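Local coordinates for Non-structural polyprotein (Sindbis virus, PDB 4GUA), which carries the nsP2 cysteine protease that processes the viral replication polyprotein, joined to the nsP3 macro and zinc-binding domains, at residues Ala575-Glu580 against His617-Asn622; Ala557-Leu562 against Glu583-Lys588; Cys11-Cys16 against Ala45-His50; Leu80-Ala85 against Ala92-Ser97. All blocks are in the same frame, centred on the assembly; numbering follows the deposited sequence.

Interaction 1: residues Ala575-Glu580 against His617-Asn622. With SO4 (sulfate ion), chain R.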
loop_
_atom_site.group_PDB
_atom_site.type_symbol
_atom_site.label_atom_id
_atom_site.label_comp_id
_atom_site.label_asym_id
_atom_site.label_seq_id
_atom_site.Cartn_x
_atom_site.Cartn_y
_atom_site.Cartn_z
ATOM N N ALA A 575 0.622 27.793 3.905
ATOM C CA ALA A 575 -0.240 28.865 3.425
ATOM C C ALA A 575 -1.708 28.556 3.710
ATOM O O ALA A 575 -2.459 29.431 4.141
ATOM C CB ALA A 575 -0.028 29.080 1.934
ATOM N N TYR A 576 -2.097 27.304 3.480
ATOM C CA TYR A 576 -3.482 26.853 3.624
ATOM C C TYR A 576 -3.932 26.896 5.082
ATOM O O TYR A 576 -5.064 27.269 5.384
ATOM C CB TYR A 576 -3.611 25.435 3.048
ATOM C CG TYR A 576 -4.918 24.720 3.344
ATOM C CD1 TYR A 576 -6.045 24.920 2.554
ATOM C CD2 TYR A 576 -5.009 23.814 4.391
ATOM C CE1 TYR A 576 -7.234 24.261 2.822
ATOM C CE2 TYR A 576 -6.186 23.151 4.660
ATOM C CZ TYR A 576 -7.296 23.374 3.875
ATOM O OH TYR A 576 -8.469 22.707 4.164
ATOM N N ILE A 577 -3.032 26.516 5.980
ATOM C CA ILE A 577 -3.303 26.532 7.408
ATOM C C ILE A 577 -3.611 27.955 7.848
ATOM O O ILE A 577 -4.411 28.197 8.751
ATOM C CB ILE A 577 -2.083 25.996 8.187
ATOM C CG1 ILE A 577 -2.003 24.472 8.039
ATOM C CG2 ILE A 577 -2.161 26.382 9.658
ATOM C CD1 ILE A 577 -0.754 23.856 8.624
ATOM N N LEU A 578 -2.959 28.894 7.182
ATOM C CA LEU A 578 -3.036 30.305 7.528
ATOM C C LEU A 578 -4.161 31.058 6.788
ATOM O O LEU A 578 -4.279 32.276 6.920
ATOM C CB LEU A 578 -1.676 30.956 7.242
ATOM C CG LEU A 578 -0.514 30.429 8.092
ATOM C CD1 LEU A 578 0.806 31.025 7.639
ATOM C CD2 LEU A 578 -0.737 30.715 9.563
ATOM N N GLY A 579 -4.999 30.335 6.042
ATOM C CA GLY A 579 -5.974 30.961 5.160
ATOM C C GLY A 579 -5.521 30.801 3.710
ATOM O O GLY A 579 -4.706 29.931 3.415
ATOM N N GLU A 580 -6.080 31.602 2.804
ATOM C CA GLU A 580 -5.745 31.555 1.370
ATOM C C GLU A 580 -6.611 30.535 0.638
ATOM O O GLU A 580 -6.624 30.460 -0.587
ATOM C CB GLU A 580 -4.260 31.223 1.158
ATOM C CG GLU A 580 -3.838 31.147 -0.304
ATOM C CD GLU A 580 -2.398 31.569 -0.535
ATOM O OE1 GLU A 580 -1.716 31.947 0.439
ATOM O OE2 GLU A 580 -1.938 31.489 -1.693
ATOM N N HIS A 617 -6.717 20.645 10.500
ATOM C CA HIS A 617 -8.079 21.090 10.742
ATOM C C HIS A 617 -8.189 21.934 12.009
ATOM O O HIS A 617 -8.856 22.965 12.007
ATOM C CB HIS A 617 -8.999 19.874 10.840
ATOM C CG HIS A 617 -10.393 20.202 11.271
ATOM N ND1 HIS A 617 -11.401 20.484 10.375
ATOM C CD2 HIS A 617 -10.948 20.285 12.503
ATOM C CE1 HIS A 617 -12.518 20.726 11.036
ATOM N NE2 HIS A 617 -12.271 20.611 12.329
ATOM N N ARG A 618 -7.530 21.504 13.083
ATOM C CA ARG A 618 -7.604 22.222 14.357
ATOM C C ARG A 618 -6.982 23.611 14.205
ATOM O O ARG A 618 -7.541 24.601 14.670
ATOM C CB ARG A 618 -6.917 21.439 15.485
ATOM N N LEU A 619 -5.818 23.676 13.565
ATOM C CA LEU A 619 -5.122 24.942 13.354
ATOM C C LEU A 619 -5.944 25.901 12.498
ATOM O O LEU A 619 -6.090 27.070 12.833
ATOM C CB LEU A 619 -3.768 24.704 12.682
ATOM C CG LEU A 619 -2.712 23.932 13.475
ATOM C CD1 LEU A 619 -1.541 23.550 12.574
ATOM C CD2 LEU A 619 -2.229 24.752 14.650
ATOM N N ARG A 620 -6.478 25.402 11.391
ATOM C CA ARG A 620 -7.203 26.237 10.444
ATOM C C ARG A 620 -8.539 26.714 11.008
ATOM O O ARG A 620 -9.010 27.803 10.671
ATOM C CB ARG A 620 -7.421 25.474 9.137
ATOM C CG ARG A 620 -8.023 26.298 8.012
ATOM C CD ARG A 620 -8.104 25.482 6.734
ATOM N NE ARG A 620 -9.017 26.065 5.752
ATOM C CZ ARG A 620 -8.690 26.996 4.861
ATOM N NH1 ARG A 620 -7.456 27.481 4.816
ATOM N NH2 ARG A 620 -9.608 27.447 4.013
ATOM N N SER A 621 -9.153 25.900 11.862
ATOM C CA SER A 621 -10.433 26.264 12.472
ATOM C C SER A 621 -10.246 27.252 13.629
ATOM O O SER A 621 -11.202 27.895 14.061
ATOM C CB SER A 621 -11.194 25.016 12.933
ATOM O OG SER A 621 -10.667 24.485 14.134
ATOM N N ASN A 622 -9.022 27.338 14.149
ATOM C CA ASN A 622 -8.672 28.330 15.168
ATOM C C ASN A 622 -8.114 29.599 14.541
ATOM O O ASN A 622 -7.780 30.549 15.242
ATOM C CB ASN A 622 -7.631 27.765 16.140
ATOM C CG ASN A 622 -8.209 26.736 17.087
ATOM O OD1 ASN A 622 -9.404 26.445 17.052
ATOM N ND2 ASN A 622 -7.355 26.166 17.933
HETATM S S SO4 R . -14.815 21.851 14.616
HETATM O O1 SO4 R . -14.362 23.177 14.200
HETATM O O2 SO4 R . -15.976 21.980 15.492
HETATM O O3 SO4 R . -15.202 21.073 13.440
HETATM O O4 SO4 R . -13.739 21.177 15.341
#
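Arg-620 lies flat on the ring of Tyr-576 in a helix-to-helix contact that joins the C-terminal end of helix 566-577 to the last turn of helix 613-621. The two side chains cross at about a right angle, yet ring and guanidinium planes differ by only 3°. This is a parallel cation-pi stack, with Arg-620 CZ 4.1 Å from the centroid of the Tyr-576 ring. Arg-620 CD covers the same face, and its CH-pi contact to that centroid measures 4.0 Å. The arginine chain is extended from CG to NE, and NH1 lies above the rim of the ring, beside the backbone carbonyl of the same tyrosine. There Arg-620 NH1 donates to Tyr-576 O, in a bond whose modelled length is doubtful. The firm bond to that carbonyl comes from within the turn, Gly-579 N to Tyr-576 O at 3.1 Å, where the helix ends. The phenol oxygen is turned to Asp-555 on helix 550-562. On the apolar flank, Ile-577 CG2 meets Leu-619 CB at 3.8 Å. One turn earlier in helix 613-621, His-617 NE2 donates from its ring edge, over 3.2 Å, to O3 of a sulfate, which Lys-548 also binds and which is probably from the crystallisation liquor. An arginine stacked flat on a tyrosine, a cation-pi pair, thus ties together two helices of the nsP3 zinc-binding domain.

Interaction 2: residues Ala557-Leu562 against Glu583-Lys588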
loop_
_atom_site.group_PDB
_atom_site.type_symbol
_atom_site.label_atom_id
_atom_site.label_comp_id
_atom_site.label_asym_id
_atom_site.label_seq_id
_atom_site.Cartn_x
_atom_site.Cartn_y
_atom_site.Cartn_z
ATOM N N ALA A 557 -4.370 16.508 0.301
ATOM C CA ALA A 557 -4.141 15.588 -0.798
ATOM C C ALA A 557 -4.023 16.340 -2.125
ATOM O O ALA A 557 -3.113 16.098 -2.923
ATOM C CB ALA A 557 -5.283 14.570 -0.863
ATOM N N GLU A 558 -4.939 17.276 -2.339
ATOM C CA GLU A 558 -4.997 18.014 -3.588
ATOM C C GLU A 558 -3.776 18.894 -3.722
ATOM O O GLU A 558 -3.234 19.035 -4.810
ATOM C CB GLU A 558 -6.274 18.852 -3.652
ATOM C CG GLU A 558 -6.465 19.596 -4.958
ATOM C CD GLU A 558 -7.849 20.192 -5.089
ATOM O OE1 GLU A 558 -8.614 20.165 -4.099
ATOM O OE2 GLU A 558 -8.175 20.695 -6.182
ATOM N N ILE A 559 -3.327 19.453 -2.604
ATOM C CA ILE A 559 -2.173 20.340 -2.610
ATOM C C ILE A 559 -0.949 19.523 -3.026
ATOM O O ILE A 559 -0.106 19.994 -3.789
ATOM C CB ILE A 559 -1.953 21.002 -1.226
ATOM C CG1 ILE A 559 -3.044 22.047 -0.959
ATOM C CG2 ILE A 559 -0.587 21.675 -1.156
ATOM C CD1 ILE A 559 -2.975 22.689 0.418
ATOM N N LYS A 560 -0.870 18.291 -2.532
ATOM C CA LYS A 560 0.207 17.380 -2.900
ATOM C C LYS A 560 0.131 16.983 -4.373
ATOM O O LYS A 560 1.151 16.751 -5.020
ATOM C CB LYS A 560 0.127 16.129 -2.027
ATOM C CG LYS A 560 1.397 15.289 -1.909
ATOM C CD LYS A 560 2.669 15.954 -2.424
ATOM C CE LYS A 560 3.767 14.921 -2.599
ATOM N NZ LYS A 560 4.037 14.200 -1.321
ATOM N N VAL A 561 -1.076 16.913 -4.914
ATOM C CA VAL A 561 -1.220 16.626 -6.333
ATOM C C VAL A 561 -0.710 17.801 -7.163
ATOM O O VAL A 561 -0.036 17.596 -8.173
ATOM C CB VAL A 561 -2.689 16.309 -6.689
ATOM C CG1 VAL A 561 -2.903 16.267 -8.188
ATOM C CG2 VAL A 561 -3.101 14.992 -6.062
ATOM N N LEU A 562 -1.010 19.021 -6.722
ATOM C CA LEU A 562 -0.631 20.242 -7.444
ATOM C C LEU A 562 0.860 20.554 -7.334
ATOM O O LEU A 562 1.433 21.221 -8.195
ATOM C CB LEU A 562 -1.415 21.432 -6.893
ATOM C CG LEU A 562 -2.936 21.356 -7.009
ATOM C CD1 LEU A 562 -3.587 22.437 -6.154
ATOM C CD2 LEU A 562 -3.379 21.461 -8.459
ATOM N N GLU A 583 -9.015 27.613 -3.930
ATOM C CA GLU A 583 -9.077 28.209 -5.262
ATOM C C GLU A 583 -7.809 29.000 -5.564
ATOM O O GLU A 583 -7.292 28.946 -6.681
ATOM C CB GLU A 583 -10.263 29.161 -5.386
ATOM C CG GLU A 583 -10.431 30.118 -4.213
ATOM C CD GLU A 583 -11.013 31.469 -4.628
ATOM O OE1 GLU A 583 -11.943 31.502 -5.463
ATOM O OE2 GLU A 583 -10.524 32.505 -4.123
ATOM N N ALA A 584 -7.313 29.737 -4.574
ATOM C CA ALA A 584 -6.135 30.576 -4.766
ATOM C C ALA A 584 -4.907 29.722 -5.066
ATOM O O ALA A 584 -4.108 30.053 -5.937
ATOM C CB ALA A 584 -5.892 31.425 -3.541
ATOM N N ILE A 585 -4.756 28.630 -4.324
ATOM C CA ILE A 585 -3.630 27.720 -4.509
ATOM C C ILE A 585 -3.733 27.010 -5.856
ATOM O O ILE A 585 -2.723 26.690 -6.483
ATOM C CB ILE A 585 -3.551 26.683 -3.376
ATOM C CG1 ILE A 585 -3.381 27.399 -2.034
ATOM C CG2 ILE A 585 -2.406 25.714 -3.623
ATOM C CD1 ILE A 585 -2.450 26.705 -1.075
ATOM N N ARG A 586 -4.959 26.764 -6.302
ATOM C CA ARG A 586 -5.170 26.116 -7.582
ATOM C C ARG A 586 -4.745 27.063 -8.703
ATOM O O ARG A 586 -4.226 26.624 -9.727
ATOM C CB ARG A 586 -6.632 25.707 -7.749
ATOM C CG ARG A 586 -7.101 24.664 -6.754
ATOM C CD ARG A 586 -8.560 24.306 -6.987
ATOM N NE ARG A 586 -9.049 23.349 -5.995
ATOM C CZ ARG A 586 -10.094 23.536 -5.194
ATOM N NH1 ARG A 586 -10.814 24.647 -5.246
ATOM N NH2 ARG A 586 -10.431 22.590 -4.332
ATOM N N GLU A 587 -4.984 28.361 -8.508
ATOM C CA GLU A 587 -4.460 29.387 -9.411
ATOM C C GLU A 587 -2.935 29.446 -9.365
ATOM O O GLU A 587 -2.283 29.605 -10.394
ATOM C CB GLU A 587 -5.050 30.759 -9.081
ATOM C CG GLU A 587 -5.716 31.438 -10.270
ATOM C CD GLU A 587 -7.218 31.570 -10.108
ATOM O OE1 GLU A 587 -7.946 30.681 -10.598
ATOM O OE2 GLU A 587 -7.670 32.557 -9.484
ATOM N N LYS A 588 -2.370 29.308 -8.168
ATOM C CA LYS A 588 -0.918 29.276 -7.995
ATOM C C LYS A 588 -0.300 28.129 -8.807
ATOM O O LYS A 588 0.885 28.153 -9.135
ATOM C CB LYS A 588 -0.582 29.175 -6.491
ATOM C CG LYS A 588 0.906 29.028 -6.109
ATOM C CD LYS A 588 1.895 29.892 -6.899
ATOM C CE LYS A 588 3.267 29.906 -6.214
ATOM N NZ LYS A 588 4.394 29.739 -7.176
#
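Glu-558 and Arg-586 make the closest approach between helices 550-562 and 583-588, whose local axes run 12° from parallel and approach to 10.4 Å. Both residues are partly exposed, so the tight grip sits toward the outer side of the pair. Arg-586 presents the side of its guanidinium, NE and NH2, one nitrogen to each carboxylate oxygen. The bond from Arg-586 NH2 to Glu-558 OE1 is nearly straight (172°, 3.0 Å) and arrives on the syn side. Arg-586 NE, by contrast, reaches Glu-558 OE2 at 2.8 Å from above the carboxylate plane, the two flat groups being turned 38° against each other. Extended chains on both residues span the gap: Glu-558 is stretched beyond CG, and Arg-586 from CG to NE.

The apolar side is looser between these helices. Of the two buried isoleucines, Ile-559 CD1 only grazes Ile-585 CD1 at 4.3 Å, and Leu-562 CD1 spans Ile-585 CG2, also at 4.3 Å, and Arg-586 CG at 4.2 Å. What fills in beneath is the intervening helix 566-577, where Gln-572 is touched by both Ile-559 and Ile-585. Three consecutive helices are thereby packed together, the first and third nearly parallel and clasped across their outer side by a bidentate salt bridge, within the helical part of the nsP3 zinc-binding domain.

Interaction 3: residues Cys11-Cys16 against Ala45-His50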
loop_
_atom_site.group_PDB
_atom_site.type_symbol
_atom_site.label_atom_id
_atom_site.label_comp_id
_atom_site.label_asym_id
_atom_site.label_seq_id
_atom_site.Cartn_x
_atom_site.Cartn_y
_atom_site.Cartn_z
ATOM N N CYS A 11 -35.709 -15.265 -3.161
ATOM C CA CYS A 11 -34.973 -16.506 -3.399
ATOM C C CYS A 11 -33.458 -16.355 -3.286
ATOM O O CYS A 11 -32.719 -16.996 -4.028
ATOM C CB CYS A 11 -35.327 -17.080 -4.769
ATOM S SG CYS A 11 -37.092 -17.399 -4.992
ATOM N N LYS A 12 -32.996 -15.505 -2.374
ATOM C CA LYS A 12 -31.558 -15.305 -2.166
ATOM C C LYS A 12 -31.221 -15.508 -0.696
ATOM O O LYS A 12 -31.663 -14.735 0.161
ATOM C CB LYS A 12 -31.123 -13.898 -2.612
ATOM C CG LYS A 12 -31.370 -13.597 -4.083
ATOM C CD LYS A 12 -30.236 -14.148 -4.934
ATOM C CE LYS A 12 -30.536 -14.051 -6.413
ATOM N NZ LYS A 12 -29.334 -14.370 -7.230
ATOM N N THR A 13 -30.443 -16.548 -0.400
ATOM C CA THR A 13 -30.149 -16.865 0.993
ATOM C C THR A 13 -29.007 -16.021 1.581
ATOM O O THR A 13 -29.060 -15.727 2.774
ATOM C CB THR A 13 -29.895 -18.401 1.244
ATOM O OG1 THR A 13 -28.582 -18.781 0.828
ATOM C CG2 THR A 13 -30.937 -19.251 0.532
ATOM N N ASN A 14 -27.956 -15.663 0.831
ATOM C CA ASN A 14 -26.993 -14.753 1.463
ATOM C C ASN A 14 -26.869 -13.375 0.828
ATOM O O ASN A 14 -25.851 -13.070 0.237
ATOM C CB ASN A 14 -25.613 -15.392 1.376
ATOM C CG ASN A 14 -25.633 -16.847 1.754
ATOM O OD1 ASN A 14 -25.669 -17.715 0.881
ATOM N ND2 ASN A 14 -25.626 -17.129 3.053
ATOM N N VAL A 15 -27.840 -12.501 1.043
ATOM C CA VAL A 15 -27.739 -11.126 0.562
ATOM C C VAL A 15 -27.795 -10.074 1.669
ATOM O O VAL A 15 -27.965 -8.890 1.391
ATOM C CB VAL A 15 -28.655 -10.843 -0.641
ATOM C CG1 VAL A 15 -28.314 -11.822 -1.762
ATOM C CG2 VAL A 15 -30.104 -10.933 -0.255
ATOM N N CYS A 16 -27.736 -10.505 2.924
ATOM C CA CYS A 16 -27.920 -9.562 4.013
ATOM C C CYS A 16 -27.073 -8.309 3.781
ATOM O O CYS A 16 -27.492 -7.212 4.134
ATOM C CB CYS A 16 -27.608 -10.212 5.373
ATOM S SG CYS A 16 -25.967 -10.943 5.556
ATOM N N ALA A 45 -25.771 -12.156 -7.878
ATOM C CA ALA A 45 -26.278 -13.042 -8.926
ATOM C C ALA A 45 -26.113 -14.522 -8.581
ATOM O O ALA A 45 -26.968 -15.336 -8.911
ATOM C CB ALA A 45 -25.575 -12.739 -10.230
ATOM N N ASP A 46 -24.993 -14.867 -7.951
ATOM C CA ASP A 46 -24.713 -16.241 -7.539
ATOM C C ASP A 46 -25.077 -16.538 -6.085
ATOM O O ASP A 46 -24.772 -17.615 -5.587
ATOM C CB ASP A 46 -23.244 -16.567 -7.772
ATOM C CG ASP A 46 -22.877 -16.561 -9.246
ATOM O OD1 ASP A 46 -23.798 -16.739 -10.074
ATOM O OD2 ASP A 46 -21.679 -16.382 -9.573
ATOM N N ASP A 47 -25.686 -15.570 -5.401
ATOM C CA ASP A 47 -26.159 -15.742 -4.024
ATOM C C ASP A 47 -25.048 -16.173 -3.070
ATOM O O ASP A 47 -25.094 -17.266 -2.503
ATOM C CB ASP A 47 -27.301 -16.757 -3.988
ATOM C CG ASP A 47 -28.064 -16.737 -2.677
ATOM O OD1 ASP A 47 -27.796 -15.850 -1.837
ATOM O OD2 ASP A 47 -28.941 -17.608 -2.492
ATOM N N LYS A 48 -24.044 -15.313 -2.912
ATOM C CA LYS A 48 -22.891 -15.607 -2.060
ATOM C C LYS A 48 -22.632 -14.544 -0.995
ATOM O O LYS A 48 -23.013 -13.389 -1.158
ATOM C CB LYS A 48 -21.654 -15.814 -2.941
ATOM C CG LYS A 48 -21.848 -16.994 -3.884
ATOM C CD LYS A 48 -20.687 -17.248 -4.806
ATOM C CE LYS A 48 -20.872 -18.575 -5.548
ATOM N NZ LYS A 48 -19.627 -19.073 -6.222
ATOM N N PRO A 49 -21.991 -14.937 0.115
ATOM C CA PRO A 49 -21.675 -13.944 1.144
ATOM C C PRO A 49 -20.726 -12.878 0.614
ATOM O O PRO A 49 -19.946 -13.154 -0.294
ATOM C CB PRO A 49 -21.006 -14.781 2.248
ATOM C CG PRO A 49 -20.502 -15.986 1.561
ATOM C CD PRO A 49 -21.500 -16.276 0.480
ATOM N N HIS A 50 -20.821 -11.670 1.148
ATOM C CA HIS A 50 -20.035 -10.554 0.642
ATOM C C HIS A 50 -19.953 -9.426 1.676
ATOM O O HIS A 50 -20.756 -9.378 2.608
ATOM C CB HIS A 50 -20.658 -10.047 -0.651
ATOM C CG HIS A 50 -19.766 -9.138 -1.436
ATOM N ND1 HIS A 50 -18.409 -9.344 -1.550
ATOM C CD2 HIS A 50 -20.040 -8.023 -2.152
ATOM C CE1 HIS A 50 -17.884 -8.389 -2.295
ATOM N NE2 HIS A 50 -18.853 -7.577 -2.675
#
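Asp-47 reaches across to the backbone of Thr-13 and Asn-14 from a Schellman motif, the turn with positive phi that ends helix 42-45 in the C9 peptidase region. Its side chain can be followed outward. Asp-47 CB packs against Lys-12 CD at 4.0 Å, the lysine and aspartate chains sliding past each other in opposite directions. Asp-47 CG, anti to the backbone N (chi1 -166°), lies 3.3 Å from Thr-13 N, and the carboxylate faces two successive peptide N-H groups. Asp-47 OD2 accepts from Thr-13 N at 2.8 Å, and Asp-47 OD1 accepts from Asn-14 N at 2.7 Å. Both donors come in on the syn side and within 20° of the carboxylate plane, so the group is held at both oxygens and its rotation is fixed. The two bonds tie the loop just ahead of Val-15, the N-cap of helix 16-27, to the end of helix 42-45.

The neighbouring side chains settle around it. Thr-13 OG1 donates to Asn-14 OD1 at 3.1 Å from well above the amide carbonyl plane, while Asn-14 CB lies 3.9 Å from Pro-49 N. Lys-12 bends at chi2 (-83°) and then runs on to the end of helix 42-45, where NZ hydrogen-bonds to Phe-44 O. Trp-17 of helix 16-27 takes two carbonyls with its indole NE1, Lys-48 O and, weakly, Asn-14 O, with Asn-14 O and Lys-48 O, both acceptors, 3.2 Å apart.

Interaction 4: residues Leu80-Ala85 against Ala92-Ser97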
loop_
_atom_site.group_PDB
_atom_site.type_symbol
_atom_site.label_atom_id
_atom_site.label_comp_id
_atom_site.label_asym_id
_atom_site.label_seq_id
_atom_site.Cartn_x
_atom_site.Cartn_y
_atom_site.Cartn_z
ATOM N N LEU A 80 -24.197 0.994 9.332
ATOM C CA LEU A 80 -23.958 -0.248 8.629
ATOM C C LEU A 80 -23.114 -1.101 9.546
ATOM O O LEU A 80 -21.925 -0.843 9.727
ATOM C CB LEU A 80 -23.234 0.001 7.314
ATOM C CG LEU A 80 -23.022 -1.241 6.447
ATOM C CD1 LEU A 80 -24.354 -1.936 6.148
ATOM C CD2 LEU A 80 -22.293 -0.859 5.159
ATOM N N THR A 81 -23.730 -2.150 10.081
ATOM C CA THR A 81 -23.178 -2.880 11.208
ATOM C C THR A 81 -22.974 -4.352 10.889
ATOM O O THR A 81 -23.906 -5.066 10.480
ATOM C CB THR A 81 -24.099 -2.766 12.433
ATOM O OG1 THR A 81 -24.310 -1.385 12.745
ATOM C CG2 THR A 81 -23.491 -3.470 13.630
ATOM N N TYR A 82 -21.738 -4.791 11.097
ATOM C CA TYR A 82 -21.366 -6.179 10.921
ATOM C C TYR A 82 -21.435 -6.863 12.270
ATOM O O TYR A 82 -20.886 -6.360 13.250
ATOM C CB TYR A 82 -19.943 -6.269 10.387
ATOM C CG TYR A 82 -19.452 -7.681 10.157
ATOM C CD1 TYR A 82 -19.954 -8.457 9.114
ATOM C CD2 TYR A 82 -18.501 -8.249 11.002
ATOM C CE1 TYR A 82 -19.509 -9.751 8.909
ATOM C CE2 TYR A 82 -18.051 -9.546 10.805
ATOM C CZ TYR A 82 -18.557 -10.293 9.757
ATOM O OH TYR A 82 -18.108 -11.580 9.556
ATOM N N HIS A 83 -22.092 -8.015 12.316
ATOM C CA HIS A 83 -22.169 -8.809 13.535
ATOM C C HIS A 83 -21.471 -10.149 13.389
ATOM O O HIS A 83 -21.921 -10.993 12.623
ATOM C CB HIS A 83 -23.621 -9.048 13.936
ATOM C CG HIS A 83 -24.368 -7.797 14.263
ATOM N ND1 HIS A 83 -24.319 -7.212 15.509
ATOM C CD2 HIS A 83 -25.197 -7.030 13.516
ATOM C CE1 HIS A 83 -25.074 -6.128 15.512
ATOM N NE2 HIS A 83 -25.618 -5.996 14.315
ATOM N N PRO A 84 -20.356 -10.344 14.109
ATOM C CA PRO A 84 -19.690 -11.652 14.075
ATOM C C PRO A 84 -20.604 -12.690 14.694
ATOM O O PRO A 84 -21.545 -12.312 15.391
ATOM C CB PRO A 84 -18.446 -11.451 14.952
ATOM C CG PRO A 84 -18.246 -9.981 15.029
ATOM C CD PRO A 84 -19.617 -9.370 14.929
ATOM N N ALA A 85 -20.354 -13.969 14.451
ATOM C CA ALA A 85 -21.158 -14.991 15.095
ATOM C C ALA A 85 -20.918 -14.914 16.598
ATOM O O ALA A 85 -19.803 -14.646 17.047
ATOM C CB ALA A 85 -20.808 -16.364 14.559
ATOM N N ALA A 92 -22.269 -14.790 10.923
ATOM C CA ALA A 92 -22.113 -13.345 10.841
ATOM C C ALA A 92 -23.212 -12.762 9.968
ATOM O O ALA A 92 -23.700 -13.401 9.042
ATOM C CB ALA A 92 -20.740 -12.970 10.305
ATOM N N HIS A 93 -23.601 -11.539 10.288
ATOM C CA HIS A 93 -24.767 -10.932 9.686
ATOM C C HIS A 93 -24.582 -9.418 9.509
ATOM O O HIS A 93 -23.952 -8.765 10.344
ATOM C CB HIS A 93 -25.973 -11.270 10.573
ATOM C CG HIS A 93 -27.250 -10.617 10.160
ATOM N ND1 HIS A 93 -27.992 -11.044 9.079
ATOM C CD2 HIS A 93 -27.928 -9.577 10.693
ATOM C CE1 HIS A 93 -29.067 -10.287 8.957
ATOM N NE2 HIS A 93 -29.051 -9.387 9.924
ATOM N N TRP A 94 -25.110 -8.864 8.417
ATOM C CA TRP A 94 -25.106 -7.419 8.222
ATOM C C TRP A 94 -26.495 -6.859 8.422
ATOM O O TRP A 94 -27.465 -7.368 7.863
ATOM C CB TRP A 94 -24.670 -7.042 6.809
ATOM C CG TRP A 94 -23.213 -7.199 6.500
ATOM C CD1 TRP A 94 -22.608 -8.282 5.943
ATOM C CD2 TRP A 94 -22.180 -6.228 6.709
ATOM N NE1 TRP A 94 -21.263 -8.050 5.788
ATOM C CE2 TRP A 94 -20.973 -6.797 6.255
ATOM C CE3 TRP A 94 -22.157 -4.933 7.235
ATOM C CZ2 TRP A 94 -19.758 -6.121 6.314
ATOM C CZ3 TRP A 94 -20.943 -4.261 7.294
ATOM C CH2 TRP A 94 -19.761 -4.857 6.836
ATOM N N ASP A 95 -26.586 -5.776 9.183
ATOM C CA ASP A 95 -27.841 -5.046 9.281
ATOM C C ASP A 95 -27.629 -3.579 9.646
ATOM O O ASP A 95 -26.508 -3.085 9.682
ATOM C CB ASP A 95 -28.799 -5.727 10.264
ATOM C CG ASP A 95 -28.297 -5.702 11.699
ATOM O OD1 ASP A 95 -27.428 -4.870 12.022
ATOM O OD2 ASP A 95 -28.801 -6.505 12.517
ATOM N N ASN A 96 -28.736 -2.893 9.887
ATOM C CA ASN A 96 -28.747 -1.474 10.203
ATOM C C ASN A 96 -28.813 -1.140 11.705
ATOM O O ASN A 96 -29.080 -0.000 12.079
ATOM C CB ASN A 96 -29.851 -0.784 9.406
ATOM C CG ASN A 96 -29.688 -0.992 7.911
ATOM O OD1 ASN A 96 -30.562 -1.551 7.246
ATOM N ND2 ASN A 96 -28.546 -0.569 7.382
ATOM N N SER A 97 -28.639 -2.141 12.564
ATOM C CA SER A 97 -28.660 -1.915 14.012
ATOM C C SER A 97 -27.632 -0.853 14.413
ATOM O O SER A 97 -26.700 -0.569 13.664
ATOM C CB SER A 97 -28.381 -3.218 14.767
ATOM O OG SER A 97 -26.998 -3.394 15.027
#
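Thr-81 to His-83 and His-93 to Asp-95 pair antiparallel as the two strands of a beta hairpin, with Thr-81/Asp-95 and His-83/His-93 as hydrogen-bonded pairs and Tyr-82/Trp-94 as the non-hydrogen-bonded pair between them. Each hydrogen-bonded pair closes a double link, such as His-83 N to His-93 O at 2.8 Å and His-93 N to His-83 O at 2.9 Å. Strand 78-83 continues the sheet on its other side to strand 102-103.

On one face, Tyr-82 CB sits 3.8 Å from the centroid of the six-membered ring of Trp-94, 12° off the normal, a CH-pi contact. The phenol ring leans on at 57° to the indole, with Tyr-82 CD1 above Trp-94 CE2, offset toward the rim, and its far end packs against Ala-92 CB. Leu-80 CG packs on Trp-94 CZ3 (3.8 Å). Ala-52 and Ile-53 of helix 52-64 also pack on the tryptophan.

The opposite face is polar. His-93 points there and touches Cys-16 at the start of helix 16-27, consistent with the cysteine-histidine dyad of C9 peptidases. Thr-81 OG1 donates to Ser-97 O at 2.7 Å. Asp-95 has chi1 66°, with CG between backbone N and carbonyl carbon; its OD1 accepts from Ser-97 N, making an Asx turn. That same Asp-95 OD1 takes a weak bond from His-83 NE2 at 3.1 Å. At the edge of the imidazole, His-83 NE2 and Ser-97 OG share a hydrogen bond of 3.0 Å, in which either could be the donor.

Overall arrangement
The contacts fall into two clusters at opposite ends of the sequence. Interactions 3 and 4 come first, in series within the C9 peptidase region, their centres 15 Å apart; they meet where His-50 packs on Trp-94, so loop and hairpin flank the probable active site. Interactions 1 and 2 lie in the zinc-binding domain, also 15 Å apart, with alternating segments: helices 550-562, 566-577 and 583-588 follow one another before helix 613-621, and Tyr-576 packs on Ile-559. Between clusters the centres are 39 to 47 Å apart without contact, as expected for protease and nsP3 regions joined in one uncleaved precursor.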